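Sulfate transporter/antisigma-factor antagonist STAS (Planctomyces limnophilus, PDB 3T6O) probably acts as an anti-sigma-factor antagonist, a STAS-domain protein of the kind that relieves the inhibition of a sigma factor. Local coordinates at residues T16-L27 against K50-F61. Sequence-based numbering, arbitrary orientation.
Sequences TVISFPAVFQRL and KVLIDLEGVEFF
T16 to I18 run parallel to K50 to D54, joined by four backbone hydrogen bonds: T16 N to K50 O, L52 N to T16 O, I18 N to L52 O and D54 N to I18 O. Farther on the two segments pair again, in the short strands 26-27 and 60-61. Q25 O accepts both E59 N (2.7 Å), on a lone pair, and F60 N (3.1 Å), and L27 N returns a bond to F60 O. Between the two pairings water fills in: one molecule accepts from F20 N and donates to D54 O and E56 O, and another donates to F20 O and E56 O. D54 OD1, met by E56 N from above the carboxylate plane, makes an Asx turn.

Apolar contacts centre on the F20 ring. F20 CG lies anti to its carbonyl carbon (chi1 -61°), which turns the ring toward I53, L55 and V58. I53 CG2 meets its edge; V58 CG2 comes to 3.7 Å from F20 CG. L55 CD2 is 3.8 Å from F20 CE1. A polar atom, D54 O, also sits at the ring edge, in plane, 3.4 Å from F20 CD1. V58 CG1 reaches L27 CD1 (3.8 Å). With an alanine here in place of F20, L55 CD2 and I53 CG2 would probably lose their ring partner and V58 CG2 most of its contact, likely opening a gap between the two pairings. I18 and I53 lie side by side.

Strands 15-19 and 50-54 are neighbours inside the STAS sheet, between 8-12 and 83-87; helix 112-118 covers V17 and L52, while F60 packs edge-to-face on Y92 of the second subunit.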
ATOM      1  N   THR A  16       4.977   8.477  24.946  1.00 18.62           N
ATOM      2  CA  THR A  16       6.144   7.859  24.379  1.00 18.94           C
ATOM      3  C   THR A  16       6.635   8.830  23.338  1.00 17.25           C
ATOM      4  O   THR A  16       5.912   9.117  22.358  1.00 17.30           O
ATOM      5  CB  THR A  16       5.800   6.511  23.698  1.00 19.66           C
ATOM      6  OG1 THR A  16       5.325   5.566  24.670  1.00 22.29           O
ATOM      7  CG2 THR A  16       7.034   5.932  22.983  1.00 21.29           C
ATOM      8  N   VAL A  17       7.840   9.322  23.517  1.00 16.33           N
ATOM      9  CA  VAL A  17       8.346  10.368  22.673  1.00 15.95           C
ATOM     10  C   VAL A  17       9.366   9.730  21.772  1.00 16.75           C
ATOM     11  O   VAL A  17      10.273   9.073  22.246  1.00 18.33           O
ATOM     12  CB  VAL A  17       9.015  11.526  23.488  1.00 16.67           C
ATOM     13  CG1 VAL A  17       9.583  12.588  22.543  1.00 14.92           C
ATOM     14  CG2 VAL A  17       8.014  12.206  24.483  1.00 17.54           C
ATOM     15  N   ILE A  18       9.205   9.896  20.464  1.00 16.47           N
ATOM     16  CA  ILE A  18      10.188   9.432  19.476  1.00 16.86           C
ATOM     17  C   ILE A  18      10.999  10.623  18.946  1.00 17.85           C
ATOM     18  O   ILE A  18      10.413  11.609  18.455  1.00 16.78           O
ATOM     19  CB  ILE A  18       9.476   8.812  18.258  1.00 17.78           C
ATOM     20  CG1 ILE A  18       8.462   7.757  18.701  1.00 16.86           C
ATOM     21  CG2 ILE A  18      10.495   8.396  17.137  1.00 17.51           C
ATOM     22  CD1 ILE A  18       8.976   6.574  19.382  1.00 18.93           C
ATOM     23  N   SER A  19      12.318  10.558  19.066  1.00 18.21           N
ATOM     24  CA  SER A  19      13.185  11.637  18.609  1.00 20.45           C
ATOM     25  C   SER A  19      14.274  11.078  17.698  1.00 22.57           C
ATOM     26  O   SER A  19      14.598   9.868  17.753  1.00 22.62           O
ATOM     27  CB  SER A  19      13.883  12.311  19.816  1.00 21.48           C
ATOM     28  OG  SER A  19      13.015  12.508  20.930  1.00 23.34           O
ATOM     29  N   PHE A  20      14.889  11.980  16.944  1.00 23.87           N
ATOM     30  CA  PHE A  20      15.872  11.627  15.935  1.00 26.45           C
ATOM     31  C   PHE A  20      17.260  12.200  16.191  1.00 29.50           C
ATOM     32  O   PHE A  20      17.402  13.386  16.340  1.00 29.28           O
ATOM     33  CB  PHE A  20      15.360  12.118  14.581  1.00 25.68           C
ATOM     34  CG  PHE A  20      14.067  11.489  14.211  1.00 22.56           C
ATOM     35  CD1 PHE A  20      12.898  11.930  14.779  1.00 19.18           C
ATOM     36  CD2 PHE A  20      14.038  10.402  13.374  1.00 21.38           C
ATOM     37  CE1 PHE A  20      11.720  11.304  14.516  1.00 21.16           C
ATOM     38  CE2 PHE A  20      12.854   9.765  13.100  1.00 21.83           C
ATOM     39  CZ  PHE A  20      11.693  10.212  13.660  1.00 21.97           C
ATOM     40  N   PRO A  21      18.290  11.366  16.183  1.00 32.53           N
ATOM     41  CA  PRO A  21      19.687  11.847  16.190  1.00 35.48           C
ATOM     42  C   PRO A  21      20.051  12.641  14.966  1.00 37.03           C
ATOM     43  O   PRO A  21      19.498  12.399  13.909  1.00 36.41           O
ATOM     44  CB  PRO A  21      20.525  10.562  16.190  1.00 36.99           C
ATOM     45  CG  PRO A  21      19.628   9.512  16.726  1.00 37.06           C
ATOM     46  CD  PRO A  21      18.181   9.947  16.555  1.00 33.39           C
ATOM     47  N   ALA A  22      20.991  13.569  15.122  1.00 40.50           N
ATOM     48  CA  ALA A  22      21.527  14.403  14.020  1.00 43.16           C
ATOM     49  C   ALA A  22      21.846  13.662  12.716  1.00 45.32           C
ATOM     50  O   ALA A  22      21.635  14.210  11.632  1.00 46.60           O
ATOM     51  CB  ALA A  22      22.783  15.208  14.508  1.00 45.54           C
ATOM     52  N   VAL A  23      22.314  12.422  12.786  1.00 47.01           N
ATOM     53  CA  VAL A  23      22.579  11.662  11.561  1.00 48.76           C
ATOM     54  C   VAL A  23      21.327  11.426  10.669  1.00 47.46           C
ATOM     55  O   VAL A  23      21.466  11.057   9.489  1.00 48.99           O
ATOM     56  CB  VAL A  23      23.251  10.283  11.878  1.00 50.69           C
ATOM     57  CG1 VAL A  23      22.194   9.250  12.342  1.00 47.92           C
ATOM     58  CG2 VAL A  23      24.043   9.771  10.658  1.00 53.24           C
ATOM     59  N   PHE A  24      20.121  11.603  11.222  1.00 44.91           N
ATOM     60  CA  PHE A  24      18.872  11.457  10.454  1.00 42.81           C
ATOM     61  C   PHE A  24      18.280  12.781   9.944  1.00 41.87           C
ATOM     62  O   PHE A  24      17.078  12.972  10.024  1.00 41.67           O
ATOM     63  CB  PHE A  24      17.800  10.761  11.306  1.00 40.68           C
ATOM     64  CG  PHE A  24      18.097   9.336  11.613  1.00 42.16           C
ATOM     65  CD1 PHE A  24      18.325   8.422  10.597  1.00 44.57           C
ATOM     66  CD2 PHE A  24      18.152   8.894  12.914  1.00 43.88           C
ATOM     67  CE1 PHE A  24      18.607   7.104  10.884  1.00 45.89           C
ATOM     68  CE2 PHE A  24      18.436   7.579  13.199  1.00 43.54           C
ATOM     69  CZ  PHE A  24      18.653   6.687  12.189  1.00 45.10           C
ATOM     70  N   GLN A  25      19.072  13.705   9.414  1.00 42.95           N
ATOM     71  CA  GLN A  25      18.563  14.948   8.838  0.50 42.55           C
ATOM     72  C   GLN A  25      17.540  14.665   7.734  1.00 41.50           C
ATOM     73  O   GLN A  25      16.541  15.329   7.576  1.00 40.13           O
ATOM     74  CB  GLN A  25      19.724  15.741   8.225  0.50 45.26           C
ATOM     75  CG  GLN A  25      20.698  16.309   9.246  0.50 46.92           C
ATOM     76  CD  GLN A  25      21.630  17.355   8.671  0.50 48.58           C
ATOM     77  OE1 GLN A  25      21.497  18.546   8.957  0.50 49.13           O
ATOM     78  NE2 GLN A  25      22.573  16.916   7.858  0.50 49.87           N
ATOM     79  N   ARG A  26      17.844  13.653   6.926  1.00 41.55           N
ATOM     80  CA  ARG A  26      17.033  13.300   5.769  1.00 41.24           C
ATOM     81  C   ARG A  26      16.566  11.859   5.853  1.00 38.90           C
ATOM     82  O   ARG A  26      17.378  10.951   5.809  1.00 39.35           O
ATOM     83  CB  ARG A  26      17.859  13.471   4.515  1.00 44.23           C
ATOM     84  CG  ARG A  26      18.288  14.901   4.218  1.00 48.62           C
ATOM     85  CD  ARG A  26      19.709  14.895   3.614  1.00 56.71           C
ATOM     86  NE  ARG A  26      19.958  15.886   2.558  1.00 61.46           N
ATOM     87  CZ  ARG A  26      20.038  17.205   2.750  1.00 64.23           C
ATOM     88  NH1 ARG A  26      19.837  17.734   3.965  1.00 64.52           N
ATOM     89  NH2 ARG A  26      20.306  18.006   1.716  1.00 65.93           N
ATOM     90  N   LEU A  27      15.255  11.668   5.995  1.00 35.77           N
ATOM     91  CA  LEU A  27      14.662  10.347   6.120  1.00 34.04           C
ATOM     92  C   LEU A  27      14.172   9.806   4.749  1.00 34.28           C
ATOM     93  O   LEU A  27      13.083  10.128   4.285  1.00 33.54           O
ATOM     94  CB  LEU A  27      13.510  10.383   7.131  1.00 32.43           C
ATOM     95  CG  LEU A  27      13.897  10.762   8.574  1.00 32.65           C
ATOM     96  CD1 LEU A  27      12.696  11.133   9.436  1.00 29.32           C
ATOM     97  CD2 LEU A  27      14.699   9.611   9.227  1.00 31.95           C
ATOM     98  N   LYS A  50      -0.362   7.310  24.096  1.00 21.42           N
ATOM     99  CA  LYS A  50      -0.098   8.630  23.613  1.00 20.88           C
ATOM    100  C   LYS A  50       1.340   8.633  23.084  1.00 18.82           C
ATOM    101  O   LYS A  50       2.276   8.212  23.801  1.00 19.30           O
ATOM    102  CB  LYS A  50      -0.282   9.621  24.772  1.00 22.03           C
ATOM    103  CG  LYS A  50      -1.742   9.830  25.157  1.00 25.62           C
ATOM    104  CD  LYS A  50      -1.908  10.698  26.368  1.00 30.66           C
ATOM    105  CE  LYS A  50      -3.383  10.958  26.619  1.00 35.42           C
ATOM    106  NZ  LYS A  50      -3.650  11.921  27.724  1.00 39.46           N
ATOM    107  N   VAL A  51       1.502   9.090  21.844  1.00 16.85           N
ATOM    108  CA  VAL A  51       2.753   9.052  21.125  1.00 16.01           C
ATOM    109  C   VAL A  51       3.010  10.437  20.496  1.00 15.97           C
ATOM    110  O   VAL A  51       2.115  11.029  19.906  1.00 17.47           O
ATOM    111  CB  VAL A  51       2.732   7.904  20.025  1.00 16.34           C
ATOM    112  CG1 VAL A  51       3.911   8.077  19.060  1.00 16.68           C
ATOM    113  CG2 VAL A  51       2.780   6.542  20.681  1.00 15.04           C
ATOM    114  N   LEU A  52       4.253  10.913  20.583  1.00 15.94           N
ATOM    115  CA  LEU A  52       4.645  12.178  20.054  1.00 15.36           C
ATOM    116  C   LEU A  52       5.838  11.948  19.197  1.00 15.74           C
ATOM    117  O   LEU A  52       6.822  11.396  19.676  1.00 17.13           O
ATOM    118  CB  LEU A  52       5.040  13.114  21.215  1.00 15.72           C
ATOM    119  CG  LEU A  52       5.550  14.514  20.827  1.00 16.27           C
ATOM    120  CD1 LEU A  52       4.451  15.290  20.000  1.00 13.84           C
ATOM    121  CD2 LEU A  52       5.978  15.300  22.102  1.00 15.97           C
ATOM    122  N   ILE A  53       5.801  12.397  17.945  1.00 15.79           N
ATOM    123  CA  ILE A  53       6.943  12.258  17.055  1.00 16.43           C
ATOM    124  C   ILE A  53       7.607  13.623  17.058  1.00 17.87           C
ATOM    125  O   ILE A  53       7.078  14.605  16.498  1.00 17.85           O
ATOM    126  CB  ILE A  53       6.514  11.913  15.622  1.00 17.14           C
ATOM    127  CG1 ILE A  53       5.477  10.785  15.641  1.00 17.82           C
ATOM    128  CG2 ILE A  53       7.719  11.577  14.729  1.00 19.33           C
ATOM    129  CD1 ILE A  53       5.983   9.483  16.202  1.00 12.46           C
ATOM    130  N   ASP A  54       8.758  13.699  17.691  1.00 17.27           N
ATOM    131  CA  ASP A  54       9.460  14.953  17.795  1.00 19.21           C
ATOM    132  C   ASP A  54      10.475  15.064  16.658  1.00 19.92           C
ATOM    133  O   ASP A  54      11.566  14.450  16.707  1.00 20.42           O
ATOM    134  CB  ASP A  54      10.118  15.069  19.156  1.00 18.70           C
ATOM    135  CG  ASP A  54      10.931  16.378  19.334  1.00 22.49           C
ATOM    136  OD1 ASP A  54      11.024  17.216  18.410  1.00 21.14           O
ATOM    137  OD2 ASP A  54      11.453  16.558  20.440  1.00 23.68           O
ATOM    138  N   LEU A  55      10.142  15.927  15.698  1.00 19.91           N
ATOM    139  CA  LEU A  55      10.871  15.998  14.440  1.00 20.65           C
ATOM    140  C   LEU A  55      11.973  17.041  14.437  1.00 22.37           C
ATOM    141  O   LEU A  55      12.481  17.396  13.373  1.00 22.33           O
ATOM    142  CB  LEU A  55       9.876  16.189  13.301  1.00 19.86           C
ATOM    143  CG  LEU A  55       9.141  14.858  12.986  1.00 21.46           C
ATOM    144  CD1 LEU A  55       7.880  15.029  12.125  1.00 21.31           C
ATOM    145  CD2 LEU A  55      10.050  13.823  12.235  1.00 19.57           C
ATOM    146  N   GLU A  56      12.388  17.514  15.619  1.00 22.93           N
ATOM    147  CA  GLU A  56      13.401  18.562  15.662  1.00 25.43           C
ATOM    148  C   GLU A  56      14.693  18.030  15.043  1.00 26.10           C
ATOM    149  O   GLU A  56      15.137  16.936  15.360  1.00 26.83           O
ATOM    150  CB  GLU A  56      13.679  19.017  17.115  1.00 26.72           C
ATOM    151  CG  GLU A  56      14.638  20.257  17.204  1.00 30.86           C
ATOM    152  CD  GLU A  56      14.730  20.814  18.632  1.00 36.46           C
ATOM    153  OE1 GLU A  56      14.571  20.050  19.611  1.00 37.60           O
ATOM    154  OE2 GLU A  56      14.981  22.023  18.789  1.00 45.70           O
ATOM    155  N   GLY A  57      15.297  18.802  14.165  1.00 27.40           N
ATOM    156  CA  GLY A  57      16.545  18.400  13.515  1.00 29.07           C
ATOM    157  C   GLY A  57      16.322  17.679  12.184  1.00 29.24           C
ATOM    158  O   GLY A  57      17.239  17.607  11.359  1.00 30.86           O
ATOM    159  N   VAL A  58      15.124  17.112  11.984  1.00 27.52           N
ATOM    160  CA  VAL A  58      14.804  16.429  10.752  1.00 25.88           C
ATOM    161  C   VAL A  58      14.523  17.481   9.681  1.00 27.45           C
ATOM    162  O   VAL A  58      13.664  18.328   9.853  1.00 26.89           O
ATOM    163  CB  VAL A  58      13.588  15.517  10.892  1.00 24.92           C
ATOM    164  CG1 VAL A  58      13.246  14.868   9.504  1.00 23.06           C
ATOM    165  CG2 VAL A  58      13.841  14.349  11.940  1.00 22.87           C
ATOM    166  N   GLU A  59      15.237  17.437   8.565  1.00 29.01           N
ATOM    167  CA  GLU A  59      15.057  18.450   7.519  1.00 30.88           C
ATOM    168  C   GLU A  59      14.276  17.971   6.289  1.00 30.47           C
ATOM    169  O   GLU A  59      13.744  18.803   5.512  1.00 30.05           O
ATOM    170  CB  GLU A  59      16.418  19.009   7.113  1.00 34.20           C
ATOM    171  CG  GLU A  59      17.204  19.661   8.326  1.00 39.49           C
ATOM    172  CD  GLU A  59      16.563  20.967   8.950  1.00 47.70           C
ATOM    173  OE1 GLU A  59      15.968  21.805   8.205  1.00 51.48           O
ATOM    174  OE2 GLU A  59      16.712  21.173  10.205  1.00 52.47           O
ATOM    175  N   PHE A  60      14.222  16.652   6.084  1.00 28.89           N
ATOM    176  CA  PHE A  60      13.514  16.105   4.946  1.00 29.15           C
ATOM    177  C   PHE A  60      12.903  14.753   5.220  1.00 28.59           C
ATOM    178  O   PHE A  60      13.542  13.873   5.851  1.00 28.66           O
ATOM    179  CB  PHE A  60      14.436  15.942   3.757  1.00 31.15           C
ATOM    180  CG  PHE A  60      13.767  15.283   2.598  1.00 32.04           C
ATOM    181  CD1 PHE A  60      13.706  13.913   2.509  1.00 33.21           C
ATOM    182  CD2 PHE A  60      13.106  16.042   1.642  1.00 31.57           C
ATOM    183  CE1 PHE A  60      13.033  13.296   1.457  1.00 34.68           C
ATOM    184  CE2 PHE A  60      12.465  15.452   0.597  1.00 31.82           C
ATOM    185  CZ  PHE A  60      12.434  14.077   0.481  1.00 33.52           C
ATOM    186  N   PHE A  61      11.674  14.585   4.730  1.00 28.53           N
ATOM    187  CA  PHE A  61      11.080  13.257   4.541  1.00 28.50           C
ATOM    188  C   PHE A  61      10.015  13.280   3.453  1.00 29.46           C
ATOM    189  O   PHE A  61       9.649  14.351   2.952  1.00 30.55           O
ATOM    190  CB  PHE A  61      10.524  12.717   5.863  1.00 26.77           C
ATOM    191  CG  PHE A  61       9.475  13.567   6.493  1.00 26.71           C
ATOM    192  CD1 PHE A  61       8.170  13.534   6.036  1.00 28.71           C
ATOM    193  CD2 PHE A  61       9.770  14.348   7.576  1.00 26.52           C
ATOM    194  CE1 PHE A  61       7.194  14.285   6.630  1.00 28.04           C
ATOM    195  CE2 PHE A  61       8.801  15.089   8.197  1.00 26.92           C
ATOM    196  CZ  PHE A  61       7.509  15.073   7.725  1.00 28.92           C
TER
HETATM  197  O   HOH W   1       2.693   5.394  24.567  1.00 33.72           O
HETATM  198  O   HOH W   2      12.557  14.957  22.178  1.00 29.04           O
HETATM  199  O   HOH W   3      14.178  14.834  16.941  1.00 20.80           O
HETATM  200  O   HOH W   4      17.546  15.353  14.459  1.00 50.53           O